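Local coordinates for surface presentation of antigens protein spaK (PDB 2FM8) that acts as a cytoplasmic type III secretion chaperone that keeps Salmonella effectors such as SipA and SopE in a secretion-competent state for delivery into host cells, at residues 61-64 against 65-68; 67-70 against 71-74; 121-124 against 125-129. All coordinates share one frame; numbering follows the deposited sequence.

Contact 1: residues 61-64 against 65-68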
loop_
_atom_site.group_PDB
_atom_site.type_symbol
_atom_site.label_atom_id
_atom_site.label_comp_id
_atom_site.label_asym_id
_atom_site.label_seq_id
_atom_site.Cartn_x
_atom_site.Cartn_y
_atom_site.Cartn_z
ATOM N N ASP A 61 0.708 11.615 -12.407
ATOM C CA ASP A 61 -0.395 10.691 -12.074
ATOM C C ASP A 61 0.041 9.313 -11.561
ATOM O O ASP A 61 -0.800 8.434 -11.405
ATOM C CB ASP A 61 -1.277 10.480 -13.301
ATOM C CG ASP A 61 -2.076 11.733 -13.676
ATOM O OD1 ASP A 61 -2.399 12.567 -12.771
ATOM O OD2 ASP A 61 -2.401 11.855 -14.877
ATOM N N SER A 62 1.334 9.141 -11.297
ATOM C CA SER A 62 1.879 7.825 -10.939
ATOM C C SER A 62 1.224 7.231 -9.672
ATOM O O SER A 62 0.955 6.032 -9.635
ATOM C CB SER A 62 3.419 7.869 -10.794
ATOM O OG SER A 62 3.847 8.920 -9.941
ATOM N N MET A 63 0.944 8.043 -8.661
ATOM C CA MET A 63 0.375 7.493 -7.413
ATOM C C MET A 63 -1.050 6.961 -7.637
ATOM O O MET A 63 -1.422 5.930 -7.117
ATOM C CB MET A 63 0.411 8.506 -6.279
ATOM C CG MET A 63 1.831 8.840 -5.780
ATOM S SD MET A 63 2.742 7.477 -5.016
ATOM C CE MET A 63 1.766 7.099 -3.562
ATOM N N VAL A 64 -1.826 7.667 -8.448
ATOM C CA VAL A 64 -3.160 7.227 -8.830
ATOM C C VAL A 64 -3.098 5.953 -9.696
ATOM O O VAL A 64 -3.806 4.979 -9.433
ATOM C CB VAL A 64 -3.910 8.369 -9.529
ATOM C CG1 VAL A 64 -5.137 7.875 -10.297
ATOM C CG2 VAL A 64 -4.283 9.434 -8.491
ATOM N N VAL A 65 -2.242 5.934 -10.705
ATOM C CA VAL A 65 -2.180 4.751 -11.550
ATOM C C VAL A 65 -1.720 3.552 -10.726
ATOM O O VAL A 65 -2.165 2.425 -10.960
ATOM C CB VAL A 65 -1.292 4.953 -12.781
ATOM C CG1 VAL A 65 -1.216 3.679 -13.585
ATOM C CG2 VAL A 65 -1.866 6.100 -13.664
ATOM N N LEU A 66 -0.849 3.807 -9.739
ATOM C CA LEU A 66 -0.402 2.761 -8.813
ATOM C C LEU A 66 -1.573 1.994 -8.143
ATOM O O LEU A 66 -1.463 0.804 -7.857
ATOM C CB LEU A 66 0.554 3.336 -7.788
ATOM C CG LEU A 66 1.294 2.364 -6.849
ATOM C CD1 LEU A 66 2.189 1.364 -7.585
ATOM C CD2 LEU A 66 2.112 3.157 -5.877
ATOM N N GLN A 67 -2.691 2.665 -7.924
ATOM C CA GLN A 67 -3.885 2.028 -7.346
ATOM C C GLN A 67 -4.385 0.820 -8.155
ATOM O O GLN A 67 -4.987 -0.082 -7.611
ATOM C CB GLN A 67 -5.022 3.051 -7.184
ATOM C CG GLN A 67 -4.648 4.286 -6.362
ATOM C CD GLN A 67 -5.720 5.326 -6.332
ATOM O OE1 GLN A 67 -6.929 5.025 -6.491
ATOM N NE2 GLN A 67 -5.313 6.561 -6.094
ATOM N N GLN A 68 -4.142 0.828 -9.458
ATOM C CA GLN A 68 -4.565 -0.243 -10.335
ATOM C C GLN A 68 -3.419 -1.158 -10.739
ATOM O O GLN A 68 -3.669 -2.245 -11.200
ATOM C CB GLN A 68 -5.175 0.335 -11.619
ATOM C CG GLN A 68 -6.599 0.832 -11.474
ATOM C CD GLN A 68 -7.090 1.524 -12.764
ATOM O OE1 GLN A 68 -6.516 1.329 -13.855
ATOM N NE2 GLN A 68 -8.139 2.339 -12.643
#
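Asp61 O and Ser62 O accept the N-H groups of Val65 and Leu66 in the i to i+4 pattern of an alpha-helix, but Gln67 N turns to Val64 O, three residues back, at 3.0 Å, tightening the turn. That last donor stands 58° out of the carbonyl plane. Asp61 holds the N-cap position, and its carboxylate makes no capping bond. Val65 CG2, anti to its own carbonyl carbon, rests 3.4 Å from Asp61 O. Gln67 lays its aliphatic chain back along the helix, with CB 3.2 Å and CG 3.3 Å from Val64 O, and the Gln67 and Val64 side chains cross obliquely. On the buried side Met63 SD lies 4.4 Å from Leu66 CD2, and both side chains reach Leu98 of strand 97-103, where flexible apolar groups fit. Ser62 is small enough to be buried there, its OG bonded to Gly59 O and Leu98 N. With Leu66 also packing on Leu74 of the second subunit, this is the opening of the dimer-interface helix of a class I type III secretion chaperone.

Contact 2: residues 67-70 against 71-74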
loop_
_atom_site.group_PDB
_atom_site.type_symbol
_atom_site.label_atom_id
_atom_site.label_comp_id
_atom_site.label_asym_id
_atom_site.label_seq_id
_atom_site.Cartn_x
_atom_site.Cartn_y
_atom_site.Cartn_z
ATOM N N GLN A 67 -2.691 2.665 -7.924
ATOM C CA GLN A 67 -3.885 2.028 -7.346
ATOM C C GLN A 67 -4.385 0.820 -8.155
ATOM O O GLN A 67 -4.987 -0.082 -7.611
ATOM C CB GLN A 67 -5.022 3.051 -7.184
ATOM C CG GLN A 67 -4.648 4.286 -6.362
ATOM C CD GLN A 67 -5.720 5.326 -6.332
ATOM O OE1 GLN A 67 -6.929 5.025 -6.491
ATOM N NE2 GLN A 67 -5.313 6.561 -6.094
ATOM N N GLN A 68 -4.142 0.828 -9.458
ATOM C CA GLN A 68 -4.565 -0.243 -10.335
ATOM C C GLN A 68 -3.419 -1.158 -10.739
ATOM O O GLN A 68 -3.669 -2.245 -11.200
ATOM C CB GLN A 68 -5.175 0.335 -11.619
ATOM C CG GLN A 68 -6.599 0.832 -11.474
ATOM C CD GLN A 68 -7.090 1.524 -12.764
ATOM O OE1 GLN A 68 -6.516 1.329 -13.855
ATOM N NE2 GLN A 68 -8.139 2.339 -12.643
ATOM N N ARG A 69 -2.176 -0.707 -10.588
ATOM C CA ARG A 69 -1.012 -1.423 -11.130
ATOM C C ARG A 69 -0.010 -1.901 -10.103
ATOM O O ARG A 69 1.129 -2.270 -10.454
ATOM C CB ARG A 69 -0.314 -0.545 -12.161
ATOM C CG ARG A 69 -0.655 -0.932 -13.560
ATOM C CD ARG A 69 -1.659 -0.062 -14.150
ATOM N NE ARG A 69 -2.295 -0.743 -15.272
ATOM C CZ ARG A 69 -2.709 -0.132 -16.391
ATOM N NH1 ARG A 69 -2.551 1.216 -16.575
ATOM N NH2 ARG A 69 -3.279 -0.889 -17.356
ATOM N N ALA A 70 -0.408 -1.909 -8.832
ATOM C CA ALA A 70 0.520 -2.255 -7.765
ATOM C C ALA A 70 1.078 -3.672 -7.863
ATOM O O ALA A 70 2.254 -3.883 -7.556
ATOM C CB ALA A 70 -0.087 -2.020 -6.401
ATOM N N TYR A 71 0.284 -4.632 -8.316
ATOM C CA TYR A 71 0.797 -5.999 -8.466
ATOM C C TYR A 71 1.904 -6.131 -9.512
ATOM O O TYR A 71 2.945 -6.751 -9.287
ATOM C CB TYR A 71 -0.346 -6.916 -8.859
ATOM C CG TYR A 71 0.026 -8.366 -8.987
ATOM C CD1 TYR A 71 0.738 -9.037 -7.964
ATOM C CD2 TYR A 71 -0.334 -9.079 -10.123
ATOM C CE1 TYR A 71 1.064 -10.383 -8.089
ATOM C CE2 TYR A 71 -0.023 -10.406 -10.254
ATOM C CZ TYR A 71 0.662 -11.061 -9.244
ATOM O OH TYR A 71 0.905 -12.390 -9.419
ATOM N N GLU A 72 1.660 -5.547 -10.678
ATOM C CA GLU A 72 2.662 -5.521 -11.739
ATOM C C GLU A 72 3.940 -4.807 -11.271
ATOM O O GLU A 72 5.060 -5.206 -11.609
ATOM C CB GLU A 72 2.061 -4.864 -12.996
ATOM C CG GLU A 72 3.079 -4.584 -14.102
ATOM C CD GLU A 72 2.412 -4.039 -15.380
ATOM O OE1 GLU A 72 1.230 -4.309 -15.589
ATOM O OE2 GLU A 72 3.065 -3.342 -16.155
ATOM N N ILE A 73 3.773 -3.754 -10.494
ATOM C CA ILE A 73 4.915 -3.013 -9.985
ATOM C C ILE A 73 5.694 -3.857 -8.990
ATOM O O ILE A 73 6.918 -3.950 -9.064
ATOM C CB ILE A 73 4.464 -1.666 -9.400
ATOM C CG1 ILE A 73 3.997 -0.726 -10.539
ATOM C CG2 ILE A 73 5.550 -1.010 -8.545
ATOM C CD1 ILE A 73 5.119 -0.194 -11.442
ATOM N N LEU A 74 4.981 -4.509 -8.080
ATOM C CA LEU A 74 5.629 -5.402 -7.125
ATOM C C LEU A 74 6.394 -6.578 -7.786
ATOM O O LEU A 74 7.510 -6.897 -7.371
ATOM C CB LEU A 74 4.622 -5.890 -6.112
ATOM C CG LEU A 74 4.781 -5.601 -4.624
ATOM C CD1 LEU A 74 5.594 -4.404 -4.248
ATOM C CD2 LEU A 74 3.401 -5.575 -3.979
HETATM O O HOH W 1 -2.648 -4.565 -9.232
#
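Ile73 lays its CG1 branch against the carbonyl of Arg69, 3.3 Å from Arg69 O. This branch is anti to its own carbonyl carbon (chi1 -70°), which leans it back over the preceding turn, while CB lies 3.6 Å from Ala70 O. The same Arg69 oxygen accepts the N-H of Ile73 at 3.0 Å. One residue on, Leu74 N bonds to Ala70 O at 2.8 Å, and Leu74 CB settles beside that acceptor. Ordinary helical bonding thus resumes here after a kink, for Tyr71 N and Glu72 N have no bond to the turn before. Water 1 fills in for one of them: it accepts from Tyr71 N at 3.1 Å and donates to Gln68 O at 3.2 Å, joining the two across the kink, where Gln68 and Arg69 have phi angles of -104° and -118°. Helix 62-78, bent in this way, is the dimerisation helix of the chaperone fold. Ala70 suits its interface side, since its methyl group is small enough for Tyr71 of the second subunit to pack on it, and Leu74 meets Leu74 of that subunit. Tyr71 itself swings its ring away from Ala70, CG anti to the backbone N, and packs on Gln67 of the second subunit. Glu72 and Arg69 occupy a more exposed side. The extended Glu72 chain brings OE1 to 4.4 Å from Arg69 CG, but Arg69 NE stays 5.0 Å from Glu72 OE1; the charged atoms are not in contact, and any attraction is probably modest. Glu72 OE2 instead bonds to Ser132 OG on helix 112-132, while the apolar Ile73 touches both Phe129 and Ser132 of that helix.

Contact 3: residues 121-124 against 125-129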
loop_
_atom_site.group_PDB
_atom_site.type_symbol
_atom_site.label_atom_id
_atom_site.label_comp_id
_atom_site.label_asym_id
_atom_site.label_seq_id
_atom_site.Cartn_x
_atom_site.Cartn_y
_atom_site.Cartn_z
ATOM N N GLY A 121 21.429 0.322 -16.508
ATOM C CA GLY A 121 20.478 -0.583 -15.901
ATOM C C GLY A 121 19.298 0.180 -15.305
ATOM O O GLY A 121 18.141 -0.197 -15.490
ATOM N N PHE A 122 19.594 1.261 -14.604
ATOM C CA PHE A 122 18.555 2.138 -14.082
ATOM C C PHE A 122 17.701 2.695 -15.201
ATOM O O PHE A 122 16.496 2.704 -15.096
ATOM C CB PHE A 122 19.105 3.276 -13.226
ATOM C CG PHE A 122 18.034 4.005 -12.463
ATOM C CD1 PHE A 122 17.701 3.625 -11.175
ATOM C CD2 PHE A 122 17.333 5.053 -13.044
ATOM C CE1 PHE A 122 16.676 4.273 -10.476
ATOM C CE2 PHE A 122 16.329 5.714 -12.348
ATOM C CZ PHE A 122 16.001 5.317 -11.063
ATOM N N TYR A 123 18.321 3.164 -16.268
ATOM C CA TYR A 123 17.560 3.591 -17.453
ATOM C C TYR A 123 16.548 2.534 -17.925
ATOM O O TYR A 123 15.381 2.850 -18.208
ATOM C CB TYR A 123 18.532 3.963 -18.591
ATOM C CG TYR A 123 17.864 4.498 -19.824
ATOM C CD1 TYR A 123 17.606 5.859 -19.969
ATOM C CD2 TYR A 123 17.460 3.646 -20.843
ATOM C CE1 TYR A 123 16.968 6.354 -21.097
ATOM C CE2 TYR A 123 16.811 4.145 -21.996
ATOM C CZ TYR A 123 16.576 5.499 -22.112
ATOM O OH TYR A 123 15.953 6.001 -23.244
ATOM N N ASN A 124 17.012 1.291 -18.081
ATOM C CA ASN A 124 16.158 0.206 -18.488
ATOM C C ASN A 124 14.933 0.072 -17.547
ATOM O O ASN A 124 13.776 -0.020 -17.990
ATOM C CB ASN A 124 16.925 -1.122 -18.424
ATOM C CG ASN A 124 17.807 -1.372 -19.608
ATOM O OD1 ASN A 124 17.728 -0.722 -20.639
ATOM N ND2 ASN A 124 18.672 -2.364 -19.458
ATOM N N TYR A 125 15.186 0.070 -16.247
ATOM C CA TYR A 125 14.071 -0.039 -15.293
ATOM C C TYR A 125 13.193 1.179 -15.290
ATOM O O TYR A 125 11.988 1.070 -15.114
ATOM C CB TYR A 125 14.551 -0.301 -13.876
ATOM C CG TYR A 125 15.173 -1.642 -13.683
ATOM C CD1 TYR A 125 14.412 -2.813 -13.656
ATOM C CD2 TYR A 125 16.534 -1.737 -13.475
ATOM C CE1 TYR A 125 15.050 -4.064 -13.418
ATOM C CE2 TYR A 125 17.154 -2.940 -13.268
ATOM C CZ TYR A 125 16.435 -4.080 -13.254
ATOM O OH TYR A 125 17.178 -5.231 -13.029
ATOM N N LEU A 126 13.773 2.347 -15.459
ATOM C CA LEU A 126 12.959 3.547 -15.589
ATOM C C LEU A 126 11.945 3.431 -16.738
ATOM O O LEU A 126 10.805 3.799 -16.574
ATOM C CB LEU A 126 13.827 4.803 -15.749
ATOM C CG LEU A 126 13.022 6.094 -15.985
ATOM C CD1 LEU A 126 12.153 6.443 -14.768
ATOM C CD2 LEU A 126 13.920 7.253 -16.283
ATOM N N GLU A 127 12.376 2.940 -17.902
ATOM C CA GLU A 127 11.466 2.700 -19.010
ATOM C C GLU A 127 10.331 1.783 -18.614
ATOM O O GLU A 127 9.170 2.071 -18.864
ATOM C CB GLU A 127 12.185 2.070 -20.219
ATOM C CG GLU A 127 12.468 3.038 -21.268
ATOM C CD GLU A 127 13.184 2.457 -22.497
ATOM O OE1 GLU A 127 12.685 2.721 -23.607
ATOM O OE2 GLU A 127 14.214 1.771 -22.345
ATOM N N VAL A 128 10.691 0.672 -18.002
ATOM C CA VAL A 128 9.718 -0.340 -17.632
ATOM C C VAL A 128 8.744 0.138 -16.560
ATOM O O VAL A 128 7.525 -0.026 -16.691
ATOM C CB VAL A 128 10.496 -1.648 -17.272
ATOM C CG1 VAL A 128 9.743 -2.528 -16.424
ATOM C CG2 VAL A 128 10.917 -2.351 -18.586
ATOM N N PHE A 129 9.261 0.712 -15.481
ATOM C CA PHE A 129 8.374 1.199 -14.413
ATOM C C PHE A 129 7.486 2.343 -14.921
ATOM O O PHE A 129 6.308 2.357 -14.660
ATOM C CB PHE A 129 9.173 1.677 -13.195
ATOM C CG PHE A 129 9.576 0.576 -12.247
ATOM C CD1 PHE A 129 8.824 0.301 -11.141
ATOM C CD2 PHE A 129 10.742 -0.139 -12.454
ATOM C CE1 PHE A 129 9.185 -0.726 -10.250
ATOM C CE2 PHE A 129 11.128 -1.153 -11.588
ATOM C CZ PHE A 129 10.346 -1.456 -10.492
HETATM O O HOH W 2 15.133 3.976 -24.859
HETATM O O HOH W 3 16.526 0.652 -22.723
#
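Glu127 OE2 takes a 2.6 Å hydrogen bond from water 3 and also lies 3.5 Å from Tyr123 CE2, approaching the ring obliquely. Water 3 gives its other proton to Asn124 OD1 at 2.8 Å, tying the amide to the carboxylate one turn on. The second carboxylate oxygen, Glu127 OE1, accepts from water 2, which is also bonded to Tyr123 OH at 2.7 Å. Both waters lie at the edge of the Tyr123 ring, in its plane, and the carboxylate is turned 51° from that ring. The two water bridges, one to each oxygen, probably help to hold the carboxylate's rotation. Tyr123 has CG anti to the backbone N (chi1 -176°), which brings the end of the ring near the Glu127 carboxylate. A long, weak ion pair joins Glu127 to Arg131, and its side chain also touches Leu40. Beneath this polar side runs a regular turn of helix 112-132, the helix that lies against the antiparallel sheet of this alpha+beta chaperone fold. Leu126 N bonds to Phe122 O at 2.8 Å, and Tyr123 O and Asn124 O accept from Glu127 N and Val128 N in the same i to i+4 pattern. Facing the sheet, Phe122 CE2 lies 4.3 Å from Leu126 CB; bulky and apolar, both pack on Ala56 of strand 51-57. Gly121, having no side chain, puts just its backbone against Tyr125: Tyr125 CD2 is 3.0 Å from Gly121 O, an oblique approach, and that oxygen also accepts Tyr125 N. Leu89 in a loop touches the Tyr125 side chain as well.

Contacts 1 and 2 are successive turns of helix 62-78, sharing Gln67 and Gln68 and touching where Leu66 CD1 lies 4.0 Å from Ile73 CG1. Both sit about 20 Å from the centre of the chain; Leu66, Ala70 and Leu74 reach the second subunit, while Ser62 and Ile73 pack within the chain. Contact 3 belongs to helix 112-132, its centre about 8 Å from the chain's centre, and buries Phe122 and Leu126 against the sheet while its polar side is bridged by water. It meets contact 2 through Ile73 CD1 and Phe129 CD1, 3.7 Å apart, but does not touch contact 1. Regular i to i+4 bonding in contact 3 contrasts with the tightened turn of contact 1 and the water-mended kink of contact 2.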